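Local structure of FAD synthase (Thermoplasma volcanium GSS1, 3GLV) at residues I19-L22 with K23-K27; Y93-K96 with F97-A100; S55-A58 with L59-L63. The protein probably catalyses the transfer of the AMP portion of ATP to flavin mononucleotide, making the coenzyme FAD and releasing diphosphate. One frame throughout, in Å; residues are numbered along the deposited sequence.

Contact 1. Residues I19-L22 with K23-K27; sequences IHYL and KESKK
His20 swings its imidazole away from its own backbone N (chi1 171°), while Glu24, one turn further along the helix, turns CG back beside its N and folds again at chi2 (-57°). The two side chains meet where CG of Glu24 sits over one face of the ring. It lies 3.8 Å from the ring centroid, a CH-pi contact displaced toward the ND1-CE1 rim, with CE1 of His20 closest to CG of Glu24 at 3.6 Å. The carboxylate lies nearly parallel to the imidazole, 11° between the planes. Glutamate suits the place because its methylene group covers the ring while the acid runs on to Lys27, whose NZ forms a salt bridge with OE2 of Glu24 at 2.7 Å, on the syn lone pair of that oxygen. The backbone carries the usual i to i+4 bonds of an alpha-helix, for instance Lys23 N to Ile19 O at 2.8 Å and Lys26 N to Leu22 O at 2.9 Å. Ser25 N reaches Tyr21 O at 3.1 Å; a second bond from its hydroxyl to the same oxygen is less certain.

Beyond the helix, His20 NE2 bonds to Ser119 O, and Tyr21 OH bonds to Thr8 N and Thr90 O. The His20 ring also meets that of Tyr121, an inferred ATP-binding residue. Lys23 NZ pairs with Glu62 of the second subunit. In the beta-alpha-beta unit of strand 4-9, helix 16-26 and strand 31-36, Tyr21 and Leu22 lie on Ala7 of the first strand, and Leu22 also packs on Val34 of the last.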
# COMPACT_ATOMS: atom_id res chain seq x y z
N ILE A 19 4.07 -7.20 0.71
CA ILE A 19 4.60 -6.40 1.79
C ILE A 19 5.80 -7.11 2.43
O ILE A 19 6.82 -6.46 2.74
CB ILE A 19 3.55 -6.13 2.88
CG1 ILE A 19 2.37 -5.31 2.31
CG2 ILE A 19 4.20 -5.39 4.08
CD1 ILE A 19 2.83 -4.02 1.51
N HIS A 20 5.70 -8.42 2.68
CA HIS A 20 6.85 -9.12 3.33
C HIS A 20 8.07 -9.06 2.36
O HIS A 20 9.17 -8.78 2.80
CB HIS A 20 6.50 -10.53 3.67
CG HIS A 20 7.65 -11.39 4.13
ND1 HIS A 20 8.09 -11.42 5.45
CD2 HIS A 20 8.34 -12.38 3.49
CE1 HIS A 20 9.05 -12.32 5.57
NE2 HIS A 20 9.22 -12.93 4.40
N TYR A 21 7.88 -9.28 1.08
CA TYR A 21 8.97 -9.22 0.13
C TYR A 21 9.64 -7.87 0.11
O TYR A 21 10.81 -7.79 0.25
CB TYR A 21 8.50 -9.63 -1.27
CG TYR A 21 9.50 -9.47 -2.41
CD1 TYR A 21 10.68 -10.14 -2.44
CD2 TYR A 21 9.21 -8.67 -3.47
CE1 TYR A 21 11.53 -10.00 -3.47
CE2 TYR A 21 10.05 -8.52 -4.50
CZ TYR A 21 11.21 -9.18 -4.50
OH TYR A 21 12.02 -9.01 -5.55
N LEU A 22 8.85 -6.82 -0.04
CA LEU A 22 9.36 -5.48 -0.08
C LEU A 22 10.01 -5.04 1.25
O LEU A 22 11.10 -4.58 1.25
CB LEU A 22 8.27 -4.51 -0.52
CG LEU A 22 7.70 -4.73 -1.91
CD1 LEU A 22 6.70 -3.67 -2.32
CD2 LEU A 22 8.81 -4.81 -2.90
N LYS A 23 9.33 -5.24 2.36
CA LYS A 23 9.84 -4.86 3.66
C LYS A 23 11.13 -5.54 4.00
O LYS A 23 12.06 -4.89 4.55
CB LYS A 23 8.80 -5.08 4.74
CG LYS A 23 9.25 -4.70 6.10
CD LYS A 23 8.09 -4.79 7.18
CE LYS A 23 6.98 -3.74 6.96
NZ LYS A 23 6.11 -3.78 8.17
N GLU A 24 11.23 -6.84 3.71
CA GLU A 24 12.46 -7.56 4.04
C GLU A 24 13.57 -7.11 3.08
O GLU A 24 14.70 -7.02 3.48
CB GLU A 24 12.26 -9.06 4.00
CG GLU A 24 11.32 -9.60 5.06
CD GLU A 24 11.75 -9.25 6.47
OE1 GLU A 24 12.77 -9.77 6.93
OE2 GLU A 24 11.07 -8.44 7.11
N SER A 25 13.22 -6.77 1.82
CA SER A 25 14.22 -6.30 0.90
C SER A 25 14.79 -4.99 1.42
O SER A 25 15.99 -4.81 1.38
CB SER A 25 13.68 -6.16 -0.52
OG SER A 25 13.23 -7.41 -1.03
N LYS A 26 13.93 -4.08 1.90
CA LYS A 26 14.37 -2.77 2.38
C LYS A 26 15.34 -2.92 3.54
O LYS A 26 16.34 -2.22 3.65
CB LYS A 26 13.20 -1.91 2.76
CG LYS A 26 13.55 -0.54 3.41
CD LYS A 26 14.40 0.35 2.53
CE LYS A 26 14.57 1.75 3.16
NZ LYS A 26 13.66 2.74 2.61
N LYS A 27 15.09 -3.92 4.39
CA LYS A 27 15.92 -4.15 5.56
C LYS A 27 17.37 -4.40 5.16
O LYS A 27 18.25 -4.27 6.02
CB LYS A 27 15.44 -5.34 6.38
CG LYS A 27 14.21 -5.05 7.19
CD LYS A 27 13.78 -6.24 8.00
CE LYS A 27 12.54 -5.89 8.80
NZ LYS A 27 11.87 -7.13 9.31

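Contact 2. Residues Y93-K96 with F97-A100; sequences YDQK and FDEA
Gln95 and Asp98 join through their side chains across the first turn of a helix. NE2 of Gln95 donates to OD2 of Asp98 at 2.6 Å, with the acceptor lying in the amide plane and the bond entering on the anti lone pair of the carboxylate. Amide and carboxylate stand at 90° to each other. Gln95 OE1 faces the other way and accepts from Gly92 N, which fixes the rotation of the amide.

Backbone bonds open the helix: Glu99 N to Gln95 O and Ala100 N to Lys96 O, each 3.0 Å. The early N-H of Phe97 is met by water 1 at 2.9 Å, which in turn donates to Asp94 O.

Among the charged groups, Lys96 curls back: NZ donates to Tyr93 O at 2.7 Å and lies over one face of the Tyr93 ring, offset toward its rim. Glu99 extends instead to a salt bridge with Arg117 of strand 114-117.

Gln95 is at the N-cap position, but its amide meets the Asp98 side chain, so this is not a capping box; acidic Asp98 and Glu99 would favour the positive helix end. This is the loop between strand 88-91 and helix 96-109 of the parallel alpha/beta fold of the cytidylyltransferase-like family, where Asp94 is inferred to bind ATP.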
# COMPACT_ATOMS: atom_id res chain seq x y z
N TYR A 93 11.56 -16.53 -1.80
CA TYR A 93 12.14 -17.77 -1.19
C TYR A 93 12.17 -19.03 -2.13
O TYR A 93 13.11 -19.91 -2.10
CB TYR A 93 11.32 -18.15 0.08
CG TYR A 93 11.82 -19.42 0.72
CD1 TYR A 93 13.05 -19.44 1.39
CD2 TYR A 93 11.10 -20.61 0.62
CE1 TYR A 93 13.55 -20.61 1.98
CE2 TYR A 93 11.59 -21.80 1.21
CZ TYR A 93 12.83 -21.79 1.88
OH TYR A 93 13.35 -22.94 2.46
N ASP A 94 11.11 -19.12 -2.92
CA ASP A 94 10.85 -20.23 -3.83
C ASP A 94 11.78 -20.23 -5.08
O ASP A 94 11.86 -21.24 -5.80
CB ASP A 94 9.36 -20.15 -4.25
CG ASP A 94 8.92 -18.68 -4.68
OD1 ASP A 94 9.10 -17.67 -3.91
OD2 ASP A 94 8.37 -18.56 -5.81
N GLN A 95 12.53 -19.13 -5.31
CA GLN A 95 13.15 -18.89 -6.62
C GLN A 95 14.63 -19.28 -6.76
O GLN A 95 15.43 -18.50 -7.25
CB GLN A 95 12.95 -17.44 -7.02
CG GLN A 95 11.53 -16.94 -7.06
CD GLN A 95 11.48 -15.58 -7.74
OE1 GLN A 95 11.23 -14.54 -7.10
NE2 GLN A 95 11.82 -15.56 -9.02
N LYS A 96 15.00 -20.48 -6.35
CA LYS A 96 16.41 -20.88 -6.41
C LYS A 96 16.89 -21.08 -7.84
O LYS A 96 18.10 -20.94 -8.13
CB LYS A 96 16.64 -22.18 -5.63
CG LYS A 96 16.55 -22.01 -4.13
CD LYS A 96 15.93 -23.23 -3.46
CE LYS A 96 14.38 -23.12 -3.41
NZ LYS A 96 13.83 -22.51 -2.11
N PHE A 97 15.95 -21.38 -8.73
CA PHE A 97 16.29 -21.59 -10.12
C PHE A 97 16.62 -20.25 -10.74
O PHE A 97 17.67 -20.11 -11.34
CB PHE A 97 15.16 -22.30 -10.89
CG PHE A 97 15.41 -22.41 -12.37
CD1 PHE A 97 16.22 -23.42 -12.88
CD2 PHE A 97 14.87 -21.47 -13.26
CE1 PHE A 97 16.47 -23.52 -14.26
CE2 PHE A 97 15.10 -21.57 -14.63
CZ PHE A 97 15.90 -22.58 -15.13
N ASP A 98 15.72 -19.27 -10.59
CA ASP A 98 16.00 -17.94 -11.09
C ASP A 98 17.30 -17.39 -10.46
O ASP A 98 18.05 -16.69 -11.12
CB ASP A 98 14.84 -16.98 -10.79
CG ASP A 98 13.58 -17.39 -11.49
OD1 ASP A 98 13.68 -18.02 -12.55
OD2 ASP A 98 12.49 -17.09 -10.98
N GLU A 99 17.55 -17.76 -9.20
CA GLU A 99 18.75 -17.31 -8.50
C GLU A 99 20.02 -17.78 -9.19
O GLU A 99 20.91 -16.97 -9.46
CB GLU A 99 18.73 -17.72 -7.02
CG GLU A 99 20.05 -17.55 -6.26
CD GLU A 99 19.87 -17.88 -4.78
OE1 GLU A 99 19.24 -18.88 -4.42
OE2 GLU A 99 20.33 -17.11 -3.93
N ALA A 100 20.09 -19.08 -9.47
CA ALA A 100 21.24 -19.68 -10.14
C ALA A 100 21.44 -19.08 -11.54
O ALA A 100 22.56 -18.78 -11.95
CB ALA A 100 21.08 -21.19 -10.22
O HOH W 1 13.08 -21.85 -8.40

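Contact 3. Residues S55-A58 with L59-L63; sequences SRLA and LISEL
Ser61 grips the carbonyl of Leu57 twice, through its backbone N and through its hydroxyl, both 3.1 Å from Leu57 O. The serine sets OG beside its own N (chi1 -68°), which turns it back toward the preceding turn; the hydroxyl comes from above the carbonyl plane, 38° out of it, whereas the N-H approaches closer to that plane. A small side chain with a donor fits here, since the hydroxyl adds a second bond to the same carbonyl. Just beside this pair, Ser61 N also makes a weak bond to Ala58 O. That carbonyl has a firmer partner in water 2, which donates to it at 2.7 Å and to OE2 of Glu62 at 2.7 Å. The bend at chi2 (-69°) folds the Glu62 chain back, CG 3.4 Å from Ala58 O, and the acid and the carbonyl share the water.

These bonds cluster around the last part of helix 53-60, which lies on the crossover from strand 31-36 to strand 68-71 of the parallel sheet. Ordinary helical bonds precede them, such as Ile60 N to Arg56 O at 3.1 Å, and a type I turn from Ile60 to Leu63 follows, closed by Leu63 N to Ile60 O at 3.2 Å.

Farther out, the buried guanidinium of Arg56 is tied down by a salt bridge to Asp39 and by the carbonyls of Val10, Ala37 and Phe51; an arginine can meet so many acceptors at once. Leu57 and Ile60, both aliphatic, rest on Ala69 of strand 68-71. On the dimer side, where Glu62 is the partner of Lys23 of the second subunit, Leu59 packs on Ile19 of that same subunit.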
# COMPACT_ATOMS: atom_id res chain seq x y z
N SER A 55 -0.99 2.36 -13.10
CA SER A 55 -1.68 2.22 -11.82
C SER A 55 -0.87 1.36 -10.86
O SER A 55 -0.67 1.75 -9.69
CB SER A 55 -3.08 1.66 -11.98
OG SER A 55 -3.89 2.58 -12.69
N ARG A 56 -0.35 0.23 -11.35
CA ARG A 56 0.36 -0.66 -10.43
C ARG A 56 1.60 0.03 -9.88
O ARG A 56 1.94 -0.12 -8.71
CB ARG A 56 0.72 -2.00 -11.09
CG ARG A 56 -0.51 -2.86 -11.40
CD ARG A 56 -0.22 -4.27 -12.03
NE ARG A 56 0.11 -4.23 -13.44
CZ ARG A 56 1.35 -4.24 -13.95
NH1 ARG A 56 2.41 -4.32 -13.14
NH2 ARG A 56 1.53 -4.21 -15.27
N LEU A 57 2.33 0.73 -10.77
CA LEU A 57 3.55 1.45 -10.39
C LEU A 57 3.24 2.52 -9.34
O LEU A 57 3.92 2.61 -8.35
CB LEU A 57 4.21 2.11 -11.63
CG LEU A 57 5.38 3.14 -11.43
CD1 LEU A 57 6.56 2.50 -10.84
CD2 LEU A 57 5.83 3.72 -12.77
N ALA A 58 2.22 3.35 -9.61
CA ALA A 58 1.80 4.43 -8.70
C ALA A 58 1.42 3.92 -7.31
O ALA A 58 1.79 4.52 -6.28
CB ALA A 58 0.64 5.22 -9.31
N LEU A 59 0.69 2.80 -7.25
CA LEU A 59 0.32 2.26 -5.95
C LEU A 59 1.55 1.79 -5.21
O LEU A 59 1.73 2.16 -4.04
CB LEU A 59 -0.71 1.14 -6.07
CG LEU A 59 -1.48 0.76 -4.84
CD1 LEU A 59 -2.17 1.96 -4.08
CD2 LEU A 59 -2.51 -0.36 -5.19
N ILE A 60 2.41 1.01 -5.86
CA ILE A 60 3.68 0.55 -5.20
C ILE A 60 4.49 1.73 -4.61
O ILE A 60 5.07 1.63 -3.53
CB ILE A 60 4.55 -0.26 -6.21
CG1 ILE A 60 4.18 -1.73 -6.15
CG2 ILE A 60 6.06 -0.12 -5.95
CD1 ILE A 60 4.48 -2.36 -4.79
N SER A 61 4.48 2.87 -5.30
CA SER A 61 5.23 4.07 -4.89
C SER A 61 4.68 4.66 -3.58
O SER A 61 5.32 5.55 -2.98
CB SER A 61 5.10 5.16 -5.98
OG SER A 61 5.83 4.67 -7.10
N GLU A 62 3.49 4.25 -3.17
CA GLU A 62 2.87 4.83 -1.99
C GLU A 62 3.24 4.10 -0.73
O GLU A 62 2.82 4.52 0.37
CB GLU A 62 1.33 4.89 -2.16
CG GLU A 62 0.87 5.89 -3.26
CD GLU A 62 1.09 7.33 -2.89
OE1 GLU A 62 1.12 7.64 -1.68
OE2 GLU A 62 1.15 8.18 -3.82
N LEU A 63 4.01 3.01 -0.84
CA LEU A 63 4.44 2.25 0.33
C LEU A 63 5.62 2.84 1.07
O LEU A 63 6.64 3.23 0.46
CB LEU A 63 4.78 0.82 -0.03
CG LEU A 63 3.63 0.04 -0.67
CD1 LEU A 63 4.18 -1.25 -1.25
CD2 LEU A 63 2.51 -0.17 0.36
O HOH W 2 1.30 7.20 -6.34

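How the contacts relate
Contacts 1 and 3, with centres about 15 Å apart, touch directly: Leu22 CD1 lies 3.6 Å from Ile60 CD1 and 3.7 Å from Leu63 CD1, which joins helix 16-26 to the end region of helix 53-60 through aliphatic groups. Both contacts also touch the second subunit. Contact 2 stands apart, about 17 Å from contact 1 and 25 Å from contact 3 between centres, on the opposite side of the chain's centre from contact 3. The inferred ATP site relates all three: the side chain of Ile60 is about 4 Å from that of Phe11 and that of His20 about 4 Å from that of Tyr121, both inferred ATP-binding residues, and contact 2 includes Asp94.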